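Local coordinates for minor capsid protein (Cafeteriavirus-dependent mavirus, PDB 6G42) that forms the penton of the mavirus capsid, five single jelly-roll copies assembling into a pentamer that probably closes the icosahedral vertices, at residues C[9-14]-C[36-41]; C[27-32]-C[98-103]; C[54-59]-C[204-209]; C[238-243]-C[249-254]. One frame throughout, in Å; residues are numbered along the deposited sequence.

Contact 1 (C[9-14]-C[36-41])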
loop_
_atom_site.group_PDB
_atom_site.type_symbol
_atom_site.label_atom_id
_atom_site.label_comp_id
_atom_site.label_asym_id
_atom_site.label_seq_id
_atom_site.Cartn_x
_atom_site.Cartn_y
_atom_site.Cartn_z
ATOM N N ILE C 9 8.508 20.860 22.845
ATOM C CA ILE C 9 9.402 21.892 22.319
ATOM C C ILE C 9 9.901 21.383 20.967
ATOM O O ILE C 9 10.479 20.299 20.885
ATOM C CB ILE C 9 10.569 22.210 23.298
ATOM C CG1 ILE C 9 10.023 22.709 24.642
ATOM C CG2 ILE C 9 11.502 23.270 22.723
ATOM C CD1 ILE C 9 11.056 22.783 25.749
ATOM N N TRP C 10 9.661 22.178 19.927
ATOM C CA TRP C 10 9.969 21.823 18.541
ATOM C C TRP C 10 11.102 22.688 18.030
ATOM O O TRP C 10 11.086 23.901 18.232
ATOM C CB TRP C 10 8.760 22.071 17.638
ATOM C CG TRP C 10 7.556 21.247 17.962
ATOM C CD1 TRP C 10 6.481 21.631 18.708
ATOM C CD2 TRP C 10 7.299 19.908 17.546
ATOM N NE1 TRP C 10 5.569 20.613 18.786
ATOM C CE2 TRP C 10 6.043 19.542 18.078
ATOM C CE3 TRP C 10 8.010 18.974 16.779
ATOM C CZ2 TRP C 10 5.473 18.279 17.866
ATOM C CZ3 TRP C 10 7.444 17.714 16.560
ATOM C CH2 TRP C 10 6.186 17.380 17.109
ATOM N N LEU C 11 12.049 22.066 17.330
ATOM C CA LEU C 11 13.222 22.759 16.789
ATOM C C LEU C 11 13.407 22.430 15.300
ATOM O O LEU C 11 13.664 21.283 14.935
ATOM C CB LEU C 11 14.472 22.386 17.602
ATOM C CG LEU C 11 15.849 22.900 17.172
ATOM C CD1 LEU C 11 15.896 24.414 17.074
ATOM C CD2 LEU C 11 16.894 22.415 18.161
ATOM N N ASN C 12 13.267 23.454 14.457
ATOM C CA ASN C 12 13.444 23.337 13.007
ATOM C C ASN C 12 14.846 23.775 12.615
ATOM O O ASN C 12 15.456 24.613 13.289
ATOM C CB ASN C 12 12.428 24.209 12.259
ATOM C CG ASN C 12 11.002 23.744 12.464
ATOM O OD1 ASN C 12 10.458 22.988 11.655
ATOM N ND2 ASN C 12 10.393 24.174 13.561
ATOM N N GLU C 13 15.349 23.209 11.522
ATOM C CA GLU C 13 16.640 23.615 10.980
ATOM C C GLU C 13 16.755 23.264 9.491
ATOM O O GLU C 13 16.164 22.290 9.036
ATOM C CB GLU C 13 17.770 22.977 11.797
ATOM C CG GLU C 13 19.095 23.723 11.747
ATOM C CD GLU C 13 19.088 25.106 12.392
ATOM O OE1 GLU C 13 18.441 25.294 13.447
ATOM O OE2 GLU C 13 19.757 26.013 11.849
ATOM N N THR C 14 17.499 24.084 8.748
ATOM C CA THR C 14 17.703 23.906 7.302
ATOM C C THR C 14 19.144 24.192 6.874
ATOM O O THR C 14 19.865 24.942 7.535
ATOM C CB THR C 14 16.775 24.817 6.465
ATOM O OG1 THR C 14 16.900 26.173 6.910
ATOM C CG2 THR C 14 15.329 24.383 6.599
ATOM N N ILE C 36 23.349 24.222 15.627
ATOM C CA ILE C 36 22.216 24.883 16.276
ATOM C C ILE C 36 22.802 25.741 17.390
ATOM O O ILE C 36 23.473 25.217 18.272
ATOM C CB ILE C 36 21.199 23.875 16.877
ATOM C CG1 ILE C 36 20.394 23.179 15.769
ATOM C CG2 ILE C 36 20.245 24.569 17.853
ATOM C CD1 ILE C 36 21.079 21.973 15.165
ATOM N N PHE C 37 22.543 27.047 17.340
ATOM C CA PHE C 37 23.072 28.002 18.313
ATOM C C PHE C 37 21.981 29.031 18.612
ATOM O O PHE C 37 21.438 29.646 17.693
ATOM C CB PHE C 37 24.343 28.651 17.732
ATOM C CG PHE C 37 25.126 29.540 18.688
ATOM C CD1 PHE C 37 24.970 29.492 20.084
ATOM C CD2 PHE C 37 26.084 30.409 18.168
ATOM C CE1 PHE C 37 25.722 30.317 20.915
ATOM C CE2 PHE C 37 26.839 31.228 18.999
ATOM C CZ PHE C 37 26.659 31.182 20.373
ATOM N N ARG C 38 21.639 29.175 19.893
ATOM C CA ARG C 38 20.537 30.045 20.333
ATOM C C ARG C 38 20.923 31.036 21.436
ATOM O O ARG C 38 21.947 30.872 22.098
ATOM C CB ARG C 38 19.356 29.189 20.785
ATOM C CG ARG C 38 18.865 28.239 19.699
ATOM C CD ARG C 38 17.438 27.786 19.944
ATOM N NE ARG C 38 16.471 28.868 19.753
ATOM C CZ ARG C 38 16.052 29.325 18.573
ATOM N NH1 ARG C 38 16.507 28.809 17.429
ATOM N NH2 ARG C 38 15.165 30.314 18.537
ATOM N N SER C 39 20.091 32.060 21.622
ATOM C CA SER C 39 20.366 33.128 22.598
ATOM C C SER C 39 20.316 32.604 24.027
ATOM O O SER C 39 21.316 32.655 24.747
ATOM C CB SER C 39 19.386 34.293 22.444
ATOM O OG SER C 39 19.512 34.886 21.171
ATOM N N SER C 40 19.152 32.091 24.414
ATOM C CA SER C 40 18.941 31.513 25.744
ATOM C C SER C 40 18.888 29.987 25.652
ATOM O O SER C 40 18.897 29.419 24.554
ATOM C CB SER C 40 17.659 32.067 26.367
ATOM O OG SER C 40 16.550 31.839 25.522
ATOM N N THR C 41 18.857 29.337 26.814
ATOM C CA THR C 41 18.815 27.875 26.896
ATOM C C THR C 41 17.525 27.325 26.284
ATOM O O THR C 41 16.463 27.940 26.389
ATOM C CB THR C 41 18.949 27.372 28.349
ATOM O OG1 THR C 41 18.025 28.070 29.190
ATOM C CG2 THR C 41 20.368 27.583 28.861
#

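Contact 2 (C[27-32]-C[98-103])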
loop_
_atom_site.group_PDB
_atom_site.type_symbol
_atom_site.label_atom_id
_atom_site.label_comp_id
_atom_site.label_asym_id
_atom_site.label_seq_id
_atom_site.Cartn_x
_atom_site.Cartn_y
_atom_site.Cartn_z
ATOM N N SER C 27 32.305 18.405 -5.615
ATOM C CA SER C 27 33.742 18.057 -5.627
ATOM C C SER C 27 34.418 18.132 -4.259
ATOM O O SER C 27 35.250 17.289 -3.923
ATOM C CB SER C 27 34.503 19.004 -6.558
ATOM O OG SER C 27 34.143 18.808 -7.906
ATOM N N TYR C 28 34.064 19.157 -3.490
ATOM C CA TYR C 28 34.710 19.430 -2.205
ATOM C C TYR C 28 34.327 18.422 -1.134
ATOM O O TYR C 28 35.076 18.231 -0.175
ATOM C CB TYR C 28 34.414 20.862 -1.728
ATOM C CG TYR C 28 34.787 21.975 -2.712
ATOM C CD1 TYR C 28 35.636 21.741 -3.817
ATOM C CD2 TYR C 28 34.318 23.280 -2.519
ATOM C CE1 TYR C 28 35.972 22.757 -4.696
ATOM C CE2 TYR C 28 34.662 24.306 -3.401
ATOM C CZ TYR C 28 35.489 24.037 -4.485
ATOM O OH TYR C 28 35.840 25.033 -5.366
ATOM N N LYS C 29 33.170 17.784 -1.310
ATOM C CA LYS C 29 32.656 16.764 -0.395
ATOM C C LYS C 29 32.505 17.300 1.027
ATOM O O LYS C 29 32.962 16.675 1.987
ATOM C CB LYS C 29 33.527 15.502 -0.437
ATOM C CG LYS C 29 33.723 14.957 -1.845
ATOM C CD LYS C 29 33.733 13.441 -1.892
ATOM C CE LYS C 29 33.877 12.923 -3.320
ATOM N NZ LYS C 29 32.561 12.711 -3.993
ATOM N N ARG C 30 31.863 18.465 1.140
ATOM C CA ARG C 30 31.593 19.085 2.432
ATOM C C ARG C 30 30.523 18.272 3.158
ATOM O O ARG C 30 29.439 18.070 2.610
ATOM C CB ARG C 30 31.119 20.532 2.273
ATOM C CG ARG C 30 30.941 21.265 3.608
ATOM C CD ARG C 30 30.627 22.744 3.445
ATOM N NE ARG C 30 31.629 23.430 2.623
ATOM C CZ ARG C 30 32.842 23.818 3.025
ATOM N NH1 ARG C 30 33.259 23.610 4.275
ATOM N NH2 ARG C 30 33.652 24.427 2.159
ATOM N N PRO C 31 30.821 17.793 4.384
ATOM C CA PRO C 31 29.812 17.029 5.114
ATOM C C PRO C 31 28.544 17.827 5.430
ATOM O O PRO C 31 28.611 19.037 5.663
ATOM C CB PRO C 31 30.534 16.647 6.414
ATOM C CG PRO C 31 31.971 16.666 6.070
ATOM C CD PRO C 31 32.117 17.787 5.090
ATOM N N VAL C 32 27.404 17.140 5.411
ATOM C CA VAL C 32 26.137 17.724 5.833
ATOM C C VAL C 32 26.201 17.885 7.347
ATOM O O VAL C 32 26.213 16.895 8.079
ATOM C CB VAL C 32 24.933 16.839 5.446
ATOM C CG1 VAL C 32 23.656 17.333 6.105
ATOM C CG2 VAL C 32 24.758 16.811 3.937
ATOM N N ASP C 98 35.194 5.365 -8.733
ATOM C CA ASP C 98 35.613 6.723 -8.328
ATOM C C ASP C 98 36.702 6.679 -7.234
ATOM O O ASP C 98 37.141 5.603 -6.837
ATOM C CB ASP C 98 34.385 7.565 -7.891
ATOM C CG ASP C 98 33.981 7.348 -6.421
ATOM O OD1 ASP C 98 33.934 6.191 -5.952
ATOM O OD2 ASP C 98 33.698 8.350 -5.728
ATOM N N GLU C 99 37.126 7.853 -6.756
ATOM C CA GLU C 99 38.131 7.980 -5.676
ATOM C C GLU C 99 37.848 7.128 -4.439
ATOM O O GLU C 99 38.720 6.395 -3.977
ATOM C CB GLU C 99 38.234 9.437 -5.207
ATOM C CG GLU C 99 38.899 10.398 -6.179
ATOM C CD GLU C 99 38.923 11.836 -5.668
ATOM O OE1 GLU C 99 37.985 12.246 -4.946
ATOM O OE2 GLU C 99 39.882 12.565 -5.997
ATOM N N ASP C 100 36.630 7.243 -3.908
ATOM C CA ASP C 100 36.253 6.594 -2.638
ATOM C C ASP C 100 35.979 5.076 -2.713
ATOM O O ASP C 100 35.801 4.440 -1.670
ATOM C CB ASP C 100 35.050 7.320 -1.999
ATOM C CG ASP C 100 35.422 8.684 -1.406
ATOM O OD1 ASP C 100 36.480 8.798 -0.751
ATOM O OD2 ASP C 100 34.643 9.649 -1.577
ATOM N N GLY C 101 35.948 4.505 -3.919
ATOM C CA GLY C 101 35.747 3.054 -4.114
ATOM C C GLY C 101 34.358 2.612 -4.572
ATOM O O GLY C 101 34.020 1.432 -4.463
ATOM N N TYR C 102 33.571 3.551 -5.111
ATOM C CA TYR C 102 32.154 3.341 -5.439
ATOM C C TYR C 102 31.869 3.480 -6.935
ATOM O O TYR C 102 32.631 4.116 -7.663
ATOM C CB TYR C 102 31.282 4.366 -4.712
ATOM C CG TYR C 102 31.243 4.258 -3.198
ATOM C CD1 TYR C 102 30.638 3.170 -2.565
ATOM C CD2 TYR C 102 31.775 5.269 -2.399
ATOM C CE1 TYR C 102 30.591 3.083 -1.183
ATOM C CE2 TYR C 102 31.733 5.191 -1.017
ATOM C CZ TYR C 102 31.141 4.102 -0.412
ATOM O OH TYR C 102 31.106 4.043 0.964
ATOM N N MET C 103 30.757 2.882 -7.364
ATOM C CA MET C 103 30.169 3.103 -8.691
ATOM C C MET C 103 28.738 3.610 -8.505
ATOM O O MET C 103 28.150 3.440 -7.439
ATOM C CB MET C 103 30.180 1.820 -9.516
ATOM C CG MET C 103 31.574 1.341 -9.887
ATOM S SD MET C 103 31.630 -0.397 -10.371
ATOM C CE MET C 103 30.616 -0.359 -11.852
#

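Contact 3 (C[54-59]-C[204-209])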
loop_
_atom_site.group_PDB
_atom_site.type_symbol
_atom_site.label_atom_id
_atom_site.label_comp_id
_atom_site.label_asym_id
_atom_site.label_seq_id
_atom_site.Cartn_x
_atom_site.Cartn_y
_atom_site.Cartn_z
ATOM N N GLU C 54 11.498 13.912 14.588
ATOM C CA GLU C 54 10.172 13.838 13.961
ATOM C C GLU C 54 10.262 13.651 12.433
ATOM O O GLU C 54 9.597 12.783 11.866
ATOM C CB GLU C 54 9.376 15.108 14.292
ATOM C CG GLU C 54 7.963 15.214 13.703
ATOM C CD GLU C 54 6.949 14.274 14.337
ATOM O OE1 GLU C 54 7.265 13.635 15.376
ATOM O OE2 GLU C 54 5.818 14.184 13.793
ATOM N N GLU C 55 11.088 14.464 11.780
ATOM C CA GLU C 55 11.119 14.512 10.319
ATOM C C GLU C 55 12.439 15.068 9.789
ATOM O O GLU C 55 13.010 15.994 10.368
ATOM C CB GLU C 55 9.922 15.349 9.841
ATOM C CG GLU C 55 9.961 15.926 8.430
ATOM C CD GLU C 55 8.673 16.668 8.067
ATOM O OE1 GLU C 55 8.032 17.249 8.978
ATOM O OE2 GLU C 55 8.303 16.686 6.871
ATOM N N PHE C 56 12.929 14.471 8.705
ATOM C CA PHE C 56 13.975 15.091 7.891
ATOM C C PHE C 56 13.715 14.913 6.395
ATOM O O PHE C 56 12.875 14.105 5.990
ATOM C CB PHE C 56 15.394 14.638 8.301
ATOM C CG PHE C 56 15.726 13.201 7.988
ATOM C CD1 PHE C 56 16.105 12.816 6.703
ATOM C CD2 PHE C 56 15.743 12.245 8.996
ATOM C CE1 PHE C 56 16.436 11.498 6.422
ATOM C CE2 PHE C 56 16.082 10.927 8.723
ATOM C CZ PHE C 56 16.430 10.552 7.435
ATOM N N HIS C 57 14.439 15.695 5.596
ATOM C CA HIS C 57 14.360 15.634 4.136
ATOM C C HIS C 57 15.733 15.905 3.518
ATOM O O HIS C 57 16.290 16.979 3.694
ATOM C CB HIS C 57 13.318 16.635 3.630
ATOM C CG HIS C 57 12.905 16.440 2.201
ATOM N ND1 HIS C 57 13.067 15.256 1.513
ATOM C CD2 HIS C 57 12.293 17.283 1.341
ATOM C CE1 HIS C 57 12.589 15.389 0.290
ATOM N NE2 HIS C 57 12.113 16.609 0.160
ATOM N N LEU C 58 16.282 14.910 2.828
ATOM C CA LEU C 58 17.581 15.027 2.166
ATOM C C LEU C 58 17.302 15.266 0.688
ATOM O O LEU C 58 17.252 14.333 -0.118
ATOM C CB LEU C 58 18.426 13.762 2.383
ATOM C CG LEU C 58 18.419 13.168 3.798
ATOM C CD1 LEU C 58 19.282 11.920 3.846
ATOM C CD2 LEU C 58 18.873 14.168 4.853
ATOM N N HIS C 59 17.093 16.534 0.347
ATOM C CA HIS C 59 16.604 16.899 -0.980
ATOM C C HIS C 59 17.707 17.248 -1.963
ATOM O O HIS C 59 18.404 18.234 -1.789
ATOM C CB HIS C 59 15.641 18.070 -0.850
ATOM C CG HIS C 59 14.831 18.317 -2.074
ATOM N ND1 HIS C 59 14.211 17.306 -2.771
ATOM C CD2 HIS C 59 14.528 19.466 -2.719
ATOM C CE1 HIS C 59 13.563 17.821 -3.799
ATOM N NE2 HIS C 59 13.735 19.130 -3.786
ATOM N N ILE C 204 21.312 5.412 7.231
ATOM C CA ILE C 204 21.711 6.827 7.240
ATOM C C ILE C 204 21.312 7.339 8.616
ATOM O O ILE C 204 20.156 7.210 9.024
ATOM C CB ILE C 204 20.996 7.664 6.153
ATOM C CG1 ILE C 204 21.417 7.199 4.752
ATOM C CG2 ILE C 204 21.305 9.153 6.325
ATOM C CD1 ILE C 204 20.586 7.775 3.624
ATOM N N VAL C 205 22.274 7.944 9.301
ATOM C CA VAL C 205 22.169 8.275 10.714
ATOM C C VAL C 205 22.397 9.767 10.901
ATOM O O VAL C 205 23.156 10.378 10.154
ATOM C CB VAL C 205 23.240 7.488 11.507
ATOM C CG1 VAL C 205 23.417 8.016 12.926
ATOM C CG2 VAL C 205 22.901 6.004 11.537
ATOM N N ILE C 206 21.726 10.338 11.901
ATOM C CA ILE C 206 22.049 11.665 12.438
ATOM C C ILE C 206 22.789 11.464 13.764
ATOM O O ILE C 206 22.255 10.825 14.673
ATOM C CB ILE C 206 20.783 12.511 12.689
ATOM C CG1 ILE C 206 20.068 12.794 11.366
ATOM C CG2 ILE C 206 21.138 13.822 13.390
ATOM C CD1 ILE C 206 18.709 13.449 11.507
ATOM N N GLU C 207 24.002 12.019 13.859
ATOM C CA GLU C 207 24.825 11.966 15.087
ATOM C C GLU C 207 25.275 13.353 15.570
ATOM O O GLU C 207 25.195 14.343 14.833
ATOM C CB GLU C 207 26.027 11.015 14.918
ATOM C CG GLU C 207 26.872 11.198 13.663
ATOM C CD GLU C 207 27.927 10.109 13.486
ATOM O OE1 GLU C 207 27.696 8.944 13.882
ATOM O OE2 GLU C 207 28.998 10.409 12.927
ATOM N N SER C 208 25.729 13.394 16.825
ATOM C CA SER C 208 26.150 14.627 17.495
ATOM C C SER C 208 27.325 14.367 18.431
ATOM O O SER C 208 27.264 13.460 19.259
ATOM C CB SER C 208 24.994 15.202 18.312
ATOM O OG SER C 208 25.391 16.381 18.994
ATOM N N ASN C 209 28.377 15.174 18.308
ATOM C CA ASN C 209 29.546 15.075 19.210
ATOM C C ASN C 209 29.381 15.800 20.562
ATOM O O ASN C 209 30.083 15.464 21.515
ATOM C CB ASN C 209 30.857 15.500 18.511
ATOM C CG ASN C 209 30.783 16.878 17.863
ATOM O OD1 ASN C 209 29.944 17.707 18.214
ATOM N ND2 ASN C 209 31.667 17.122 16.899
#

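Contact 4 (C[238-243]-C[249-254])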
loop_
_atom_site.group_PDB
_atom_site.type_symbol
_atom_site.label_atom_id
_atom_site.label_comp_id
_atom_site.label_asym_id
_atom_site.label_seq_id
_atom_site.Cartn_x
_atom_site.Cartn_y
_atom_site.Cartn_z
ATOM N N TYR C 238 17.795 5.788 9.865
ATOM C CA TYR C 238 16.974 5.589 8.677
ATOM C C TYR C 238 17.558 4.415 7.907
ATOM O O TYR C 238 18.705 4.468 7.488
ATOM C CB TYR C 238 16.965 6.845 7.808
ATOM C CG TYR C 238 16.158 6.711 6.543
ATOM C CD1 TYR C 238 14.790 6.959 6.542
ATOM C CD2 TYR C 238 16.759 6.341 5.344
ATOM C CE1 TYR C 238 14.043 6.839 5.381
ATOM C CE2 TYR C 238 16.019 6.215 4.179
ATOM C CZ TYR C 238 14.660 6.468 4.203
ATOM O OH TYR C 238 13.915 6.348 3.055
ATOM N N LYS C 239 16.774 3.356 7.747
ATOM C CA LYS C 239 17.144 2.248 6.880
ATOM C C LYS C 239 16.953 2.659 5.427
ATOM O O LYS C 239 15.887 3.145 5.060
ATOM C CB LYS C 239 16.286 1.018 7.175
ATOM C CG LYS C 239 16.718 -0.245 6.439
ATOM C CD LYS C 239 18.014 -0.786 7.014
ATOM C CE LYS C 239 18.632 -1.866 6.155
ATOM N NZ LYS C 239 19.994 -2.162 6.668
ATOM N N TYR C 240 17.980 2.449 4.608
ATOM C CA TYR C 240 17.923 2.771 3.186
ATOM C C TYR C 240 17.705 1.514 2.340
ATOM O O TYR C 240 18.212 0.440 2.663
ATOM C CB TYR C 240 19.196 3.496 2.759
ATOM C CG TYR C 240 19.178 3.934 1.316
ATOM C CD1 TYR C 240 18.439 5.044 0.911
ATOM C CD2 TYR C 240 19.883 3.221 0.345
ATOM C CE1 TYR C 240 18.409 5.439 -0.424
ATOM C CE2 TYR C 240 19.859 3.603 -0.982
ATOM C CZ TYR C 240 19.122 4.710 -1.367
ATOM O OH TYR C 240 19.110 5.079 -2.690
ATOM N N LEU C 241 16.931 1.666 1.270
ATOM C CA LEU C 241 16.696 0.609 0.286
ATOM C C LEU C 241 16.833 1.196 -1.124
ATOM O O LEU C 241 16.244 2.236 -1.423
ATOM C CB LEU C 241 15.300 0.021 0.468
ATOM C CG LEU C 241 14.981 -0.557 1.850
ATOM C CD1 LEU C 241 13.483 -0.789 1.993
ATOM C CD2 LEU C 241 15.751 -1.845 2.103
ATOM N N GLN C 242 17.607 0.530 -1.977
ATOM C CA GLN C 242 17.777 0.958 -3.360
ATOM C C GLN C 242 16.642 0.382 -4.207
ATOM O O GLN C 242 16.583 -0.829 -4.439
ATOM C CB GLN C 242 19.142 0.525 -3.895
ATOM C CG GLN C 242 19.553 1.180 -5.210
ATOM C CD GLN C 242 19.718 2.695 -5.115
ATOM O OE1 GLN C 242 20.332 3.210 -4.173
ATOM N NE2 GLN C 242 19.183 3.418 -6.104
ATOM N N GLN C 243 15.750 1.266 -4.658
ATOM C CA GLN C 243 14.524 0.894 -5.386
ATOM C C GLN C 243 14.727 0.711 -6.894
ATOM O O GLN C 243 14.034 -0.085 -7.525
ATOM C CB GLN C 243 13.453 1.970 -5.174
ATOM C CG GLN C 243 13.013 2.162 -3.726
ATOM C CD GLN C 243 12.061 1.089 -3.218
ATOM O OE1 GLN C 243 11.477 0.329 -3.998
ATOM N NE2 GLN C 243 11.889 1.032 -1.896
ATOM N N ASN C 249 18.909 11.234 -5.475
ATOM C CA ASN C 249 17.723 10.931 -4.682
ATOM C C ASN C 249 17.216 12.127 -3.877
ATOM O O ASN C 249 17.917 13.114 -3.662
ATOM C CB ASN C 249 18.002 9.761 -3.727
ATOM C CG ASN C 249 18.248 8.455 -4.459
ATOM O OD1 ASN C 249 17.317 7.816 -4.938
ATOM N ND2 ASN C 249 19.506 8.050 -4.550
ATOM N N SER C 250 15.962 11.998 -3.456
ATOM C CA SER C 250 15.298 12.927 -2.561
ATOM C C SER C 250 14.693 12.034 -1.486
ATOM O O SER C 250 13.748 11.304 -1.754
ATOM C CB SER C 250 14.220 13.707 -3.317
ATOM O OG SER C 250 13.550 14.626 -2.476
ATOM N N ILE C 251 15.270 12.063 -0.289
ATOM C CA ILE C 251 14.937 11.101 0.762
ATOM C C ILE C 251 14.148 11.758 1.887
ATOM O O ILE C 251 14.691 12.542 2.655
ATOM C CB ILE C 251 16.202 10.425 1.311
ATOM C CG1 ILE C 251 16.880 9.630 0.183
ATOM C CG2 ILE C 251 15.851 9.502 2.474
ATOM C CD1 ILE C 251 18.237 9.055 0.533
ATOM N N LEU C 252 12.868 11.413 1.973
ATOM C CA LEU C 252 11.971 11.923 3.003
ATOM C C LEU C 252 11.783 10.893 4.126
ATOM O O LEU C 252 11.619 9.694 3.863
ATOM C CB LEU C 252 10.617 12.261 2.373
ATOM C CG LEU C 252 9.522 12.847 3.261
ATOM C CD1 LEU C 252 9.951 14.200 3.816
ATOM C CD2 LEU C 252 8.228 12.968 2.466
ATOM N N PHE C 253 11.837 11.375 5.370
ATOM C CA PHE C 253 11.491 10.584 6.552
ATOM C C PHE C 253 10.486 11.349 7.426
ATOM O O PHE C 253 10.645 12.547 7.663
ATOM C CB PHE C 253 12.741 10.227 7.361
ATOM C CG PHE C 253 12.431 9.648 8.716
ATOM C CD1 PHE C 253 11.874 8.382 8.831
ATOM C CD2 PHE C 253 12.661 10.382 9.875
ATOM C CE1 PHE C 253 11.568 7.849 10.075
ATOM C CE2 PHE C 253 12.359 9.850 11.121
ATOM C CZ PHE C 253 11.811 8.583 11.222
ATOM N N ARG C 254 9.450 10.639 7.876
ATOM C CA ARG C 254 8.467 11.139 8.841
ATOM C C ARG C 254 8.135 10.010 9.825
ATOM O O ARG C 254 7.876 8.885 9.405
ATOM C CB ARG C 254 7.207 11.603 8.112
ATOM C CG ARG C 254 7.401 12.856 7.266
ATOM C CD ARG C 254 6.177 13.165 6.414
ATOM N NE ARG C 254 6.064 12.293 5.238
ATOM C CZ ARG C 254 5.076 12.343 4.340
ATOM N NH1 ARG C 254 4.085 13.228 4.457
ATOM N NH2 ARG C 254 5.080 11.502 3.309
#

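Contact 1 (C[9-14]-C[36-41])
Leu-11 and Ile-36 meet between the two facing sheets of the jelly-roll: strand 8-15 is the outermost strand of one sheet, strand 33-37 belongs to the other. Glu-13 and Ile-36 have the closest CA atoms of the two segments, yet these lie 7.8 Å apart, too far for backbone pairing, so side chains alone bridge the gap. In Leu-11 the first torsion sets CG opposite the backbone N (chi1 176°), and CD2 reaches Ile-36 CG2 at 4.0 Å, the two side chains meeting at a slant. The other branch of Ile-36 serves Glu-13: its CG1 touches Glu-13 OE1 at 3.7 Å. The Glu-13 chain, bent at chi2 (66°), runs past the isoleucine in the opposite sense, laying a carboxylate oxygen against an aliphatic carbon. Phe-273 of strand 272-281 packs on both Leu-11 and Ile-36. The guanidinium of Arg-38 passes beside the leucine but spends its polar end on a neighbouring subunit, another copy of the protein, where NH1 bonds to Leu-218 O and NH2 to Asn-230 O. Between the two segments it makes a marginal touch, Leu-11 CD1 lying oblique to the guanidinium, 4.5 Å from Arg-38 NH1.

Contact 2 (C[27-32]-C[98-103])
Lys-29 and Asp-100 face each other where two surface loops approach, one between helix 19-22 and strand 33-37, the other between strand 84-90 and helix 106-120. The CA atoms of these two residues, the nearest pair, are 11.0 Å apart, so the gap is spanned by side chains.

The van der Waals part is small. The two side chains arrive from opposite directions, and Asp-100 OD2 lies 3.8 Å from Lys-29 CE and 3.9 Å from Lys-29 CD: the carboxylate oxygen meets the methylenes rather than the ammonium. A bend at chi4 (-91°) of Lys-29 turns NZ off the line of the chain. Glu-99 adds a marginal approach to the same CE.

Electrostatics make up the second part. Lys-29 NZ is 4.4 Å from Asp-100 OD2 and 4.8 Å from Asp-98 OD2, both beyond salt-bridge range, with the carboxylate of Glu-99 farther still.

The acidic loop has hydrogen bonds of its own. Residues Asp-98 to Gly-101 form a type I beta turn, and Asp-98 OD1 accepts the backbone N of Tyr-102 at 2.8 Å, the N-H...O angle being 154°; a weak one comes from Gly-101 N. Tyr-102 ties the loop to the body of the domain, its OH bonding to Asp-281 and its ring meeting that of His-287.

Only 96 Å² is buried, mostly on solvent-exposed side chains. One lysine before three carboxylates therefore implies a diffuse, probably solvent-weakened attraction rather than a fixed ion pair.

Contact 3 (C[54-59]-C[204-209])
The interior of the jelly-roll sandwich is crossed here, from strand 49-62 in one sheet to strand 201-207 in the other. Phe-56 lies opposite Ile-206 and Leu-58 opposite Ile-204, with CA separations of 9.9 and 10.5 Å, a spacing that fits two facing sheets rather than neighbouring strands. Each pair closes through one contact of apolar carbons. With CG of Phe-56 set between its backbone N and carbonyl carbon (chi1 69°), the ring brings CD2 to 4.1 Å from Ile-206 CD1, the methyl approaching obliquely. The two side chains pass each other in opposite directions. Farther along, Leu-58 CD1 rests 4.2 Å from Ile-204 CG2. Phe-277 of strand 272-281 packs on both Leu-58 and Ile-206, and the Phe-253 ring meets that of Phe-56. The alternate residues of strand 49-62 serve the outer face: Glu-55 bonds to His-203 and His-57 to Tyr-282, both of a neighbouring subunit. With four buried hydrocarbon side chains and just 147 Å² of mutual burial, this contact implies cohesion by dispersion and the hydrophobic effect, on the side of the strand that faces the core rather than the neighbouring subunit.

Contact 4 (C[238-243]-C[249-254])
Segments 238-243 and 249-254 are separated by only five residues, yet their backbones stay separate, the nearest CA atoms being 7.7 Å apart at Tyr-238 and Phe-253 and 9.2 Å apart at Tyr-240 and Ile-251. Two tyrosines reach across, and Ile-251 receives both, one on each branch. Its CG2 touches Tyr-238 CZ at 3.7 Å, the side chains running at a slant to each other. Its CD1 lies 3.7 Å from Tyr-240 CE1, where the two side chains cross at about a right angle. Tyr-238 also engages Phe-253: its CD1 is 3.9 Å from Phe-253 CB, and Phe-253 CD1 sits in the plane of the tyrosine ring, at its edge. Both tyrosines hold CG opposite the backbone N (chi1 179° in Tyr-238), which carries their rings to strand 248-264.

Polar groups gather at the hydroxyl of Tyr-240. It donates to Gln-242 OE1 at 2.7 Å, standing 46° out of the amide's carbonyl plane. Asn-249 ND2 is 3.5 Å from Tyr-240 OH, in contact without a hydrogen bond, and the ring and amide planes stand 76° apart; that ND2 is held by Gln-246 O instead.

Strands 236-239 and 248-264 belong to different sheets, and Ile-251 also touches Ile-204 of strand 201-207. Packing of this kind, between facing antiparallel sheets and the loop that leaves one of them, is typical of a beta-sandwich, here the jelly-roll of the capsid protein.

From the N terminus, strand 8-15 opens contact 1, which closes the short excursion through helix 19-22 when strand 33-37 enters the opposite sheet. Contact 2 starts inside that excursion and ends at 98-103, so it crosses contact 1; because 54-59 lies within its span, it also crosses contact 3. Contact 3 closes the longest loop, enclosing the chain between 59 and 204, and contact 4 follows in series with a tight return. Contacts 1, 3 and 4 all join the two main sheets. Trp-10 packs on Glu-54, linking contacts 1 and 3, while His-59 with Ser-250 and Ile-204 with Tyr-238 link 3 and 4. Contact 2 instead relates two surface loops.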